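Local coordinates for protein Rho guanine nucleotide exchange factor 11 (PDB 5JHH) that probably activates Rho-family GTPases by catalysing the exchange of their bound GDP for GTP through a Dbl-homology domain followed by a PH domain, at residues D22-I27 and P92-I97; L176-I181 and R196-C201; D99-R104 and E192-A197. One frame throughout, in Å; residues are numbered along the deposited sequence.

Contact 1: residues D22-I27 and P92-I97; sequences DRQEVI and PIIKEI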
loop_
_atom_site.group_PDB
_atom_site.type_symbol
_atom_site.label_atom_id
_atom_site.label_comp_id
_atom_site.label_asym_id
_atom_site.label_seq_id
_atom_site.Cartn_x
_atom_site.Cartn_y
_atom_site.Cartn_z
ATOM N N ASP A 22 -7.805 20.226 20.847
ATOM C CA ASP A 22 -7.677 19.172 19.861
ATOM C C ASP A 22 -6.558 19.474 18.875
ATOM O O ASP A 22 -5.818 18.579 18.519
ATOM C CB ASP A 22 -8.991 18.961 19.106
ATOM C CG ASP A 22 -10.090 18.395 20.001
ATOM O OD1 ASP A 22 -9.867 18.297 21.226
ATOM O OD2 ASP A 22 -11.188 18.098 19.487
ATOM N N ARG A 23 -6.466 20.736 18.459
ATOM C CA ARG A 23 -5.375 21.243 17.661
ATOM C C ARG A 23 -4.052 20.951 18.326
ATOM O O ARG A 23 -3.141 20.416 17.681
ATOM C CB ARG A 23 -5.546 22.745 17.453
ATOM C CG ARG A 23 -4.644 23.334 16.405
ATOM C CD ARG A 23 -4.748 24.848 16.373
ATOM N NE ARG A 23 -3.634 25.377 15.619
ATOM C CZ ARG A 23 -2.537 25.918 16.148
ATOM N NH1 ARG A 23 -1.584 26.305 15.331
ATOM N NH2 ARG A 23 -2.395 26.108 17.462
ATOM N N GLN A 24 -3.955 21.210 19.626
ATOM C CA GLN A 24 -2.705 20.926 20.357
ATOM C C GLN A 24 -2.363 19.450 20.398
ATOM O O GLN A 24 -1.191 19.075 20.380
ATOM C CB GLN A 24 -2.761 21.432 21.783
ATOM C CG GLN A 24 -2.859 22.931 21.850
ATOM C CD GLN A 24 -1.663 23.591 21.245
ATOM O OE1 GLN A 24 -0.557 23.227 21.549
ATOM N NE2 GLN A 24 -1.886 24.572 20.382
ATOM N N GLU A 25 -3.383 18.623 20.505
ATOM C CA GLU A 25 -3.157 17.201 20.604
ATOM C C GLU A 25 -2.530 16.686 19.325
ATOM O O GLU A 25 -1.583 15.909 19.364
ATOM C CB GLU A 25 -4.469 16.452 20.830
ATOM C CG GLU A 25 -4.976 16.501 22.255
ATOM C CD GLU A 25 -4.059 15.779 23.219
ATOM O OE1 GLU A 25 -3.208 14.997 22.763
ATOM O OE2 GLU A 25 -4.179 15.995 24.437
ATOM N N VAL A 26 -3.110 17.071 18.199
ATOM C CA VAL A 26 -2.636 16.597 16.918
ATOM C C VAL A 26 -1.203 17.083 16.637
ATOM O O VAL A 26 -0.356 16.351 16.103
ATOM C CB VAL A 26 -3.515 17.080 15.773
ATOM C CG1 VAL A 26 -3.070 16.395 14.495
ATOM C CG2 VAL A 26 -4.951 16.728 16.036
ATOM N N ILE A 27 -0.945 18.323 17.006
ATOM C CA ILE A 27 0.364 18.877 16.830
ATOM C C ILE A 27 1.332 18.120 17.713
ATOM O O ILE A 27 2.442 17.825 17.326
ATOM C CB ILE A 27 0.375 20.381 17.148
ATOM C CG1 ILE A 27 -0.330 21.120 16.033
ATOM C CG2 ILE A 27 1.796 20.903 17.266
ATOM C CD1 ILE A 27 -0.490 22.605 16.291
ATOM N N PRO A 92 4.188 25.689 25.846
ATOM C CA PRO A 92 3.571 24.400 25.527
ATOM C C PRO A 92 2.345 24.490 24.640
ATOM O O PRO A 92 1.826 23.455 24.173
ATOM C CB PRO A 92 3.176 23.847 26.905
ATOM C CG PRO A 92 3.029 25.044 27.770
ATOM C CD PRO A 92 4.030 26.038 27.268
ATOM N N ILE A 93 1.849 25.701 24.441
ATOM C CA ILE A 93 0.760 25.896 23.525
ATOM C C ILE A 93 1.363 26.365 22.231
ATOM O O ILE A 93 1.854 27.490 22.126
ATOM C CB ILE A 93 -0.207 26.963 24.004
ATOM C CG1 ILE A 93 -0.708 26.623 25.399
ATOM C CG2 ILE A 93 -1.368 27.093 23.016
ATOM C CD1 ILE A 93 -1.671 27.664 25.946
ATOM N N ILE A 94 1.335 25.507 21.228
ATOM C CA ILE A 94 2.022 25.849 20.004
ATOM C C ILE A 94 1.100 26.778 19.218
ATOM O O ILE A 94 -0.104 26.542 19.124
ATOM C CB ILE A 94 2.463 24.577 19.224
ATOM C CG1 ILE A 94 3.625 23.858 19.951
ATOM C CG2 ILE A 94 2.904 24.950 17.822
ATOM C CD1 ILE A 94 3.205 22.701 20.828
ATOM N N LYS A 95 1.660 27.850 18.683
ATOM C CA LYS A 95 0.859 28.845 17.998
ATOM C C LYS A 95 0.820 28.503 16.528
ATOM O O LYS A 95 0.409 27.407 16.212
ATOM C CB LYS A 95 1.378 30.256 18.286
ATOM C CG LYS A 95 1.173 30.685 19.740
ATOM C CD LYS A 95 -0.301 30.638 20.150
ATOM C CE LYS A 95 -0.568 31.411 21.443
ATOM N NZ LYS A 95 0.154 30.837 22.620
ATOM N N GLU A 96 1.252 29.388 15.632
ATOM C CA GLU A 96 1.243 29.054 14.211
ATOM C C GLU A 96 2.298 27.984 13.898
ATOM O O GLU A 96 3.396 27.957 14.465
ATOM C CB GLU A 96 1.453 30.245 13.266
ATOM C CG GLU A 96 1.658 31.614 13.888
ATOM C CD GLU A 96 0.355 32.194 14.385
ATOM O OE1 GLU A 96 0.220 32.372 15.614
ATOM O OE2 GLU A 96 -0.547 32.421 13.551
ATOM N N ILE A 97 1.954 27.117 12.960
ATOM C CA ILE A 97 2.799 26.004 12.648
ATOM C C ILE A 97 3.017 25.870 11.161
ATOM O O ILE A 97 3.859 25.087 10.741
ATOM C CB ILE A 97 2.201 24.734 13.260
ATOM C CG1 ILE A 97 3.322 23.845 13.737
ATOM C CG2 ILE A 97 1.184 24.065 12.323
ATOM C CD1 ILE A 97 2.817 22.575 14.371
#
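The carbonyl oxygen of I94 is gripped from helix 18-54 by two side chains: Q24 NE2 and R23 NH2 each donate to it. The hydrogen bond from Q24 NE2 to I94 O, 2.9 Å long, lies in the carbonyl plane on a lone pair, and Q24 OE1 accepts from I94 N at 3.0 Å. One glutamine amide thus pairs with both backbone polar groups of one loop residue, much as a neighbouring strand would. Its other N-H is used as well, by E20. Bent at chi2 (-62°), the Q24 chain crosses I93 at about a right angle.

R23 runs extended from CG to NE, its CG anti to the backbone N (chi1 -168°), and brings the guanidinium edge to the loop, where R23 NH2 is 2.9 Å from I94 O. I27 CD1 sits 3.9 Å above the guanidinium plane, over its centre. Beyond it, I27 and I97 meet tip to tip, closest between I27 CG2 and I97 CD1.

An alanine in place of Q24 would probably leave I94 N without its acceptor and I94 O with one donor fewer, leaving the loop freer to shift.

Here side chains of one helix hold the main chain of a loop whose last residue, I97, is at the N-cap position of helix 98-105; they tie helix 18-54 to the lead-in of that helix, in the all-helical Dbl-homology domain.

Contact 2: residues L176-I181 and R196-C201; sequences LLESII and RARDQC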
loop_
_atom_site.group_PDB
_atom_site.type_symbol
_atom_site.label_atom_id
_atom_site.label_comp_id
_atom_site.label_asym_id
_atom_site.label_seq_id
_atom_site.Cartn_x
_atom_site.Cartn_y
_atom_site.Cartn_z
ATOM N N LEU A 176 -1.979 13.758 9.193
ATOM C CA LEU A 176 -1.740 14.604 10.322
ATOM C C LEU A 176 -2.020 16.049 9.974
ATOM O O LEU A 176 -2.481 16.769 10.843
ATOM C CB LEU A 176 -0.337 14.449 10.870
ATOM C CG LEU A 176 -0.137 13.110 11.580
ATOM C CD1 LEU A 176 1.350 12.752 11.564
ATOM C CD2 LEU A 176 -0.667 13.207 13.012
ATOM N N LEU A 177 -1.768 16.475 8.727
ATOM C CA LEU A 177 -2.080 17.856 8.358
ATOM C C LEU A 177 -3.604 18.096 8.254
ATOM O O LEU A 177 -4.114 19.122 8.735
ATOM C CB LEU A 177 -1.321 18.315 7.105
ATOM C CG LEU A 177 0.189 18.479 7.316
ATOM C CD1 LEU A 177 1.005 18.479 6.016
ATOM C CD2 LEU A 177 0.486 19.748 8.052
ATOM N N GLU A 178 -4.335 17.149 7.673
ATOM C CA GLU A 178 -5.790 17.276 7.528
ATOM C C GLU A 178 -6.403 17.460 8.900
ATOM O O GLU A 178 -7.186 18.364 9.122
ATOM C CB GLU A 178 -6.413 16.084 6.808
ATOM C CG GLU A 178 -6.332 16.202 5.286
ATOM C CD GLU A 178 -6.333 14.856 4.553
ATOM O OE1 GLU A 178 -7.132 13.980 4.941
ATOM O OE2 GLU A 178 -5.533 14.653 3.591
ATOM N N SER A 179 -5.963 16.680 9.858
ATOM C CA SER A 179 -6.484 16.816 11.193
ATOM C C SER A 179 -6.107 18.140 11.916
ATOM O O SER A 179 -6.904 18.687 12.680
ATOM C CB SER A 179 -6.064 15.613 12.015
ATOM O OG SER A 179 -6.122 15.977 13.371
ATOM N N ILE A 180 -4.912 18.662 11.690
ATOM C CA ILE A 180 -4.569 19.976 12.234
ATOM C C ILE A 180 -5.430 21.074 11.607
ATOM O O ILE A 180 -5.877 22.011 12.303
ATOM C CB ILE A 180 -3.118 20.319 11.972
ATOM C CG1 ILE A 180 -2.204 19.411 12.807
ATOM C CG2 ILE A 180 -2.790 21.762 12.326
ATOM C CD1 ILE A 180 -0.786 19.378 12.288
ATOM N N ILE A 181 -5.578 20.981 10.292
ATOM C CA ILE A 181 -6.314 21.935 9.502
ATOM C C ILE A 181 -7.757 22.030 10.021
ATOM O O ILE A 181 -8.250 23.104 10.318
ATOM C CB ILE A 181 -6.319 21.456 8.042
ATOM C CG1 ILE A 181 -4.969 21.774 7.416
ATOM C CG2 ILE A 181 -7.508 22.038 7.258
ATOM C CD1 ILE A 181 -4.749 21.091 6.096
ATOM N N ARG A 196 -1.778 24.219 1.809
ATOM C CA ARG A 196 -0.782 24.169 0.773
ATOM C C ARG A 196 0.219 23.048 1.110
ATOM O O ARG A 196 0.527 22.211 0.266
ATOM C CB ARG A 196 -0.113 25.552 0.663
ATOM C CG ARG A 196 1.215 25.624 -0.069
ATOM C CD ARG A 196 1.001 25.354 -1.533
ATOM N NE ARG A 196 2.192 25.648 -2.319
ATOM C CZ ARG A 196 2.317 25.363 -3.610
ATOM N NH1 ARG A 196 1.313 24.804 -4.289
ATOM N NH2 ARG A 196 3.454 25.631 -4.228
ATOM N N ALA A 197 0.663 23.014 2.359
ATOM C CA ALA A 197 1.568 21.963 2.826
ATOM C C ALA A 197 0.981 20.553 2.669
ATOM O O ALA A 197 1.655 19.615 2.214
ATOM C CB ALA A 197 1.954 22.219 4.291
ATOM N N ARG A 198 -0.272 20.393 3.070
ATOM C CA ARG A 198 -0.984 19.122 2.875
ATOM C C ARG A 198 -0.951 18.697 1.422
ATOM O O ARG A 198 -0.640 17.520 1.076
ATOM C CB ARG A 198 -2.429 19.239 3.339
ATOM C CG ARG A 198 -3.270 18.042 2.912
ATOM C CD ARG A 198 -4.755 18.356 2.961
ATOM N NE ARG A 198 -5.078 19.279 1.878
ATOM C CZ ARG A 198 -6.060 20.157 1.916
ATOM N NH1 ARG A 198 -6.891 20.206 2.956
ATOM N NH2 ARG A 198 -6.206 20.979 0.893
ATOM N N ASP A 199 -1.285 19.635 0.550
ATOM C CA ASP A 199 -1.293 19.294 -0.877
ATOM C C ASP A 199 0.113 18.905 -1.414
ATOM O O ASP A 199 0.240 18.078 -2.346
ATOM C CB ASP A 199 -1.833 20.485 -1.695
ATOM C CG ASP A 199 -3.335 20.800 -1.414
ATOM O OD1 ASP A 199 -4.079 20.016 -0.801
ATOM O OD2 ASP A 199 -3.760 21.860 -1.845
ATOM N N GLN A 200 1.164 19.539 -0.878
ATOM C CA GLN A 200 2.510 19.278 -1.384
ATOM C C GLN A 200 2.962 17.912 -0.878
ATOM O O GLN A 200 3.510 17.147 -1.640
ATOM C CB GLN A 200 3.482 20.385 -0.981
ATOM C CG GLN A 200 3.370 21.683 -1.774
ATOM C CD GLN A 200 4.132 21.646 -3.065
ATOM O OE1 GLN A 200 3.837 20.869 -3.938
ATOM N NE2 GLN A 200 5.111 22.523 -3.211
ATOM N N CYS A 201 2.620 17.559 0.362
ATOM C CA CYS A 201 2.807 16.183 0.855
ATOM C C CYS A 201 2.164 15.127 -0.034
ATOM O O CYS A 201 2.757 14.090 -0.286
ATOM C CB CYS A 201 2.255 15.997 2.228
ATOM S SG CYS A 201 3.161 16.873 3.467
#
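L177 lies over the backbone of helix 189-227, its CD1 3.7 Å from R198 N and equally near C201 SG, while its CB meets the CB of R198. This is antiparallel helix packing inside the Dbl-homology helical bundle: the short segments run 164° apart in direction, with axes 9.4 Å from each other, and helix 165-182 returns after a short loop as the long helix that leads toward the PH domain. A197 adds a small methyl beside the same leucine, whose other methyl, CD2, packs on M101 of helix 98-105, so the leucine touches two helices besides its own.

Around R198 the contact is made by the aliphatic part of a charged chain. E178 and R198 cross at about a right angle, with E178 CG 3.5 Å from R198 CD, and the two charged ends do not pair. The carboxylate of E178 instead forms a salt bridge with R202, one turn farther along. I181 completes this side, its CD1 reaching both R198 CB and the NH1 end of the guanidinium, again crossing the arginine at about a right angle.

The bend of R198 at chi3 (71°) turns NE off the line of the chain, and the guanidinium turns back to its own helix. There R198 grips D199 side-on: NE and NH2 both donate to D199 OD1 from the same face of the carboxylate, at 3.0 Å from NE and 2.9 Å from NH2.

Contact 3: residues D99-R104 and E192-A197; sequences DLMLAR and EKLCRA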
loop_
_atom_site.group_PDB
_atom_site.type_symbol
_atom_site.label_atom_id
_atom_site.label_comp_id
_atom_site.label_asym_id
_atom_site.label_seq_id
_atom_site.Cartn_x
_atom_site.Cartn_y
_atom_site.Cartn_z
ATOM N N ASP A 99 4.496 27.665 8.842
ATOM C CA ASP A 99 5.806 27.930 8.317
ATOM C C ASP A 99 6.771 26.731 8.579
ATOM O O ASP A 99 7.620 26.443 7.786
ATOM C CB ASP A 99 6.395 29.166 8.990
ATOM C CG ASP A 99 5.762 30.498 8.524
ATOM O OD1 ASP A 99 5.137 30.588 7.451
ATOM O OD2 ASP A 99 5.956 31.483 9.258
ATOM N N LEU A 100 6.713 26.141 9.759
ATOM C CA LEU A 100 7.459 24.950 10.023
ATOM C C LEU A 100 7.065 23.827 9.036
ATOM O O LEU A 100 7.928 23.181 8.456
ATOM C CB LEU A 100 7.228 24.533 11.463
ATOM C CG LEU A 100 7.945 23.298 11.981
ATOM C CD1 LEU A 100 9.453 23.367 11.804
ATOM C CD2 LEU A 100 7.610 23.146 13.437
ATOM N N MET A 101 5.776 23.677 8.748
ATOM C CA MET A 101 5.344 22.683 7.773
ATOM C C MET A 101 5.858 22.997 6.385
ATOM O O MET A 101 6.331 22.105 5.665
ATOM C CB MET A 101 3.841 22.585 7.744
ATOM C CG MET A 101 3.193 22.283 9.098
ATOM S SD MET A 101 3.655 20.684 9.768
ATOM C CE MET A 101 4.744 21.152 11.066
ATOM N N LEU A 102 5.755 24.254 5.973
ATOM C CA LEU A 102 6.287 24.625 4.676
ATOM C C LEU A 102 7.811 24.495 4.603
ATOM O O LEU A 102 8.354 24.293 3.527
ATOM C CB LEU A 102 5.886 26.053 4.275
ATOM C CG LEU A 102 4.375 26.303 4.178
ATOM C CD1 LEU A 102 4.108 27.794 3.974
ATOM C CD2 LEU A 102 3.750 25.502 3.044
ATOM N N ALA A 103 8.501 24.640 5.719
ATOM C CA ALA A 103 9.923 24.525 5.682
ATOM C C ALA A 103 10.367 23.063 5.396
ATOM O O ALA A 103 11.508 22.816 4.967
ATOM C CB ALA A 103 10.524 25.049 6.973
ATOM N N ARG A 104 9.471 22.105 5.596
ATOM C CA ARG A 104 9.781 20.710 5.219
ATOM C C ARG A 104 9.156 20.250 3.912
ATOM O O ARG A 104 9.695 19.399 3.219
ATOM C CB ARG A 104 9.396 19.742 6.333
ATOM C CG ARG A 104 9.996 18.323 6.230
ATOM C CD ARG A 104 10.965 18.177 5.034
ATOM N NE ARG A 104 12.305 18.356 5.414
ATOM C CZ ARG A 104 13.335 18.607 4.642
ATOM N NH1 ARG A 104 13.263 18.824 3.343
ATOM N NH2 ARG A 104 14.470 18.677 5.255
ATOM N N GLU A 192 -4.722 28.446 5.194
ATOM C CA GLU A 192 -4.392 28.387 3.770
ATOM C C GLU A 192 -3.019 27.722 3.503
ATOM O O GLU A 192 -2.862 26.940 2.554
ATOM C CB GLU A 192 -4.396 29.820 3.241
ATOM C CG GLU A 192 -4.431 29.994 1.727
ATOM C CD GLU A 192 -4.566 31.480 1.291
ATOM O OE1 GLU A 192 -3.871 32.372 1.847
ATOM O OE2 GLU A 192 -5.363 31.765 0.376
ATOM N N LYS A 193 -2.044 28.087 4.323
ATOM C CA LYS A 193 -0.654 27.640 4.196
ATOM C C LYS A 193 -0.475 26.155 4.622
ATOM O O LYS A 193 0.251 25.411 3.997
ATOM C CB LYS A 193 0.270 28.555 5.020
ATOM C CG LYS A 193 0.701 29.836 4.292
ATOM C CD LYS A 193 1.000 30.956 5.264
ATOM C CE LYS A 193 2.418 30.916 5.778
ATOM N NZ LYS A 193 2.435 31.327 7.206
ATOM N N LEU A 194 -1.188 25.747 5.651
ATOM C CA LEU A 194 -1.391 24.368 5.981
ATOM C C LEU A 194 -2.044 23.578 4.860
ATOM O O LEU A 194 -1.636 22.441 4.616
ATOM C CB LEU A 194 -2.256 24.252 7.226
ATOM C CG LEU A 194 -1.530 24.574 8.520
ATOM C CD1 LEU A 194 -2.457 24.469 9.717
ATOM C CD2 LEU A 194 -0.366 23.631 8.710
ATOM N N CYS A 195 -3.015 24.155 4.154
ATOM C CA CYS A 195 -3.641 23.400 3.074
ATOM C C CYS A 195 -2.620 23.205 1.972
ATOM O O CYS A 195 -2.608 22.188 1.273
ATOM C CB CYS A 195 -4.889 24.127 2.542
ATOM S SG CYS A 195 -6.275 24.048 3.730
ATOM N N ARG A 196 -1.778 24.219 1.809
ATOM C CA ARG A 196 -0.782 24.169 0.773
ATOM C C ARG A 196 0.219 23.048 1.110
ATOM O O ARG A 196 0.527 22.211 0.266
ATOM C CB ARG A 196 -0.113 25.552 0.663
ATOM C CG ARG A 196 1.215 25.624 -0.069
ATOM C CD ARG A 196 1.001 25.354 -1.533
ATOM N NE ARG A 196 2.192 25.648 -2.319
ATOM C CZ ARG A 196 2.317 25.363 -3.610
ATOM N NH1 ARG A 196 1.313 24.804 -4.289
ATOM N NH2 ARG A 196 3.454 25.631 -4.228
ATOM N N ALA A 197 0.663 23.014 2.359
ATOM C CA ALA A 197 1.568 21.963 2.826
ATOM C C ALA A 197 0.981 20.553 2.669
ATOM O O ALA A 197 1.655 19.615 2.214
ATOM C CB ALA A 197 1.954 22.219 4.291
#
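L102 reaches in between K193 and A197 and makes the tight part of this contact, its CD2 3.6 Å from K193 O and 3.9 Å from A197 CB. Here two helices of the Dbl-homology bundle, 98-105 and 189-227, run nearly parallel, 25° apart in direction with axes 9.0 Å from each other. The alanine methyl of A197 lets them come close: M101 CB also meets it, and M101 CG touches L194 CD2 at 3.8 Å. That side is buried, since L177, I180 and I181 of helix 165-182 close over L194.

Toward solvent the packing gives way to longer, charged chains. The other methyl of L102, CD1, lies against the aliphatic run of K193, crossing it at about a right angle, and R196 contributes its CG to the outer flank of CD2. K193 is bent at chi3 (86°), which swings CE toward D99; beyond it the ammonium makes a salt bridge to the exposed carboxylate and also a hydrogen bond with S98, at the start of helix 98-105. K193 NZ meets D99 OD1 at 2.8 Å, coming from above the carboxylate plane, 47° out of it.

All three contacts belong to one end of the Dbl-homology domain, on the same side of the chain's centre, but they differ in depth. Contact 2 is the buried one, chiefly apolar, with its salt bridge kept within one helix. Contacts 1 and 3 are partly buried: contact 1 relies on side chains bonding to loop backbone, whereas contact 3 has a leucine and methionine core edged by one ion pair across the helices. Contacts 2 and 3 share R196 and A197 of helix 189-227 and lie about 7 Å apart between centres, linked where I181 CD1 meets C195 CA. V26 and I180 join contact 1 to contact 2; I97 and L194 join it to contact 3.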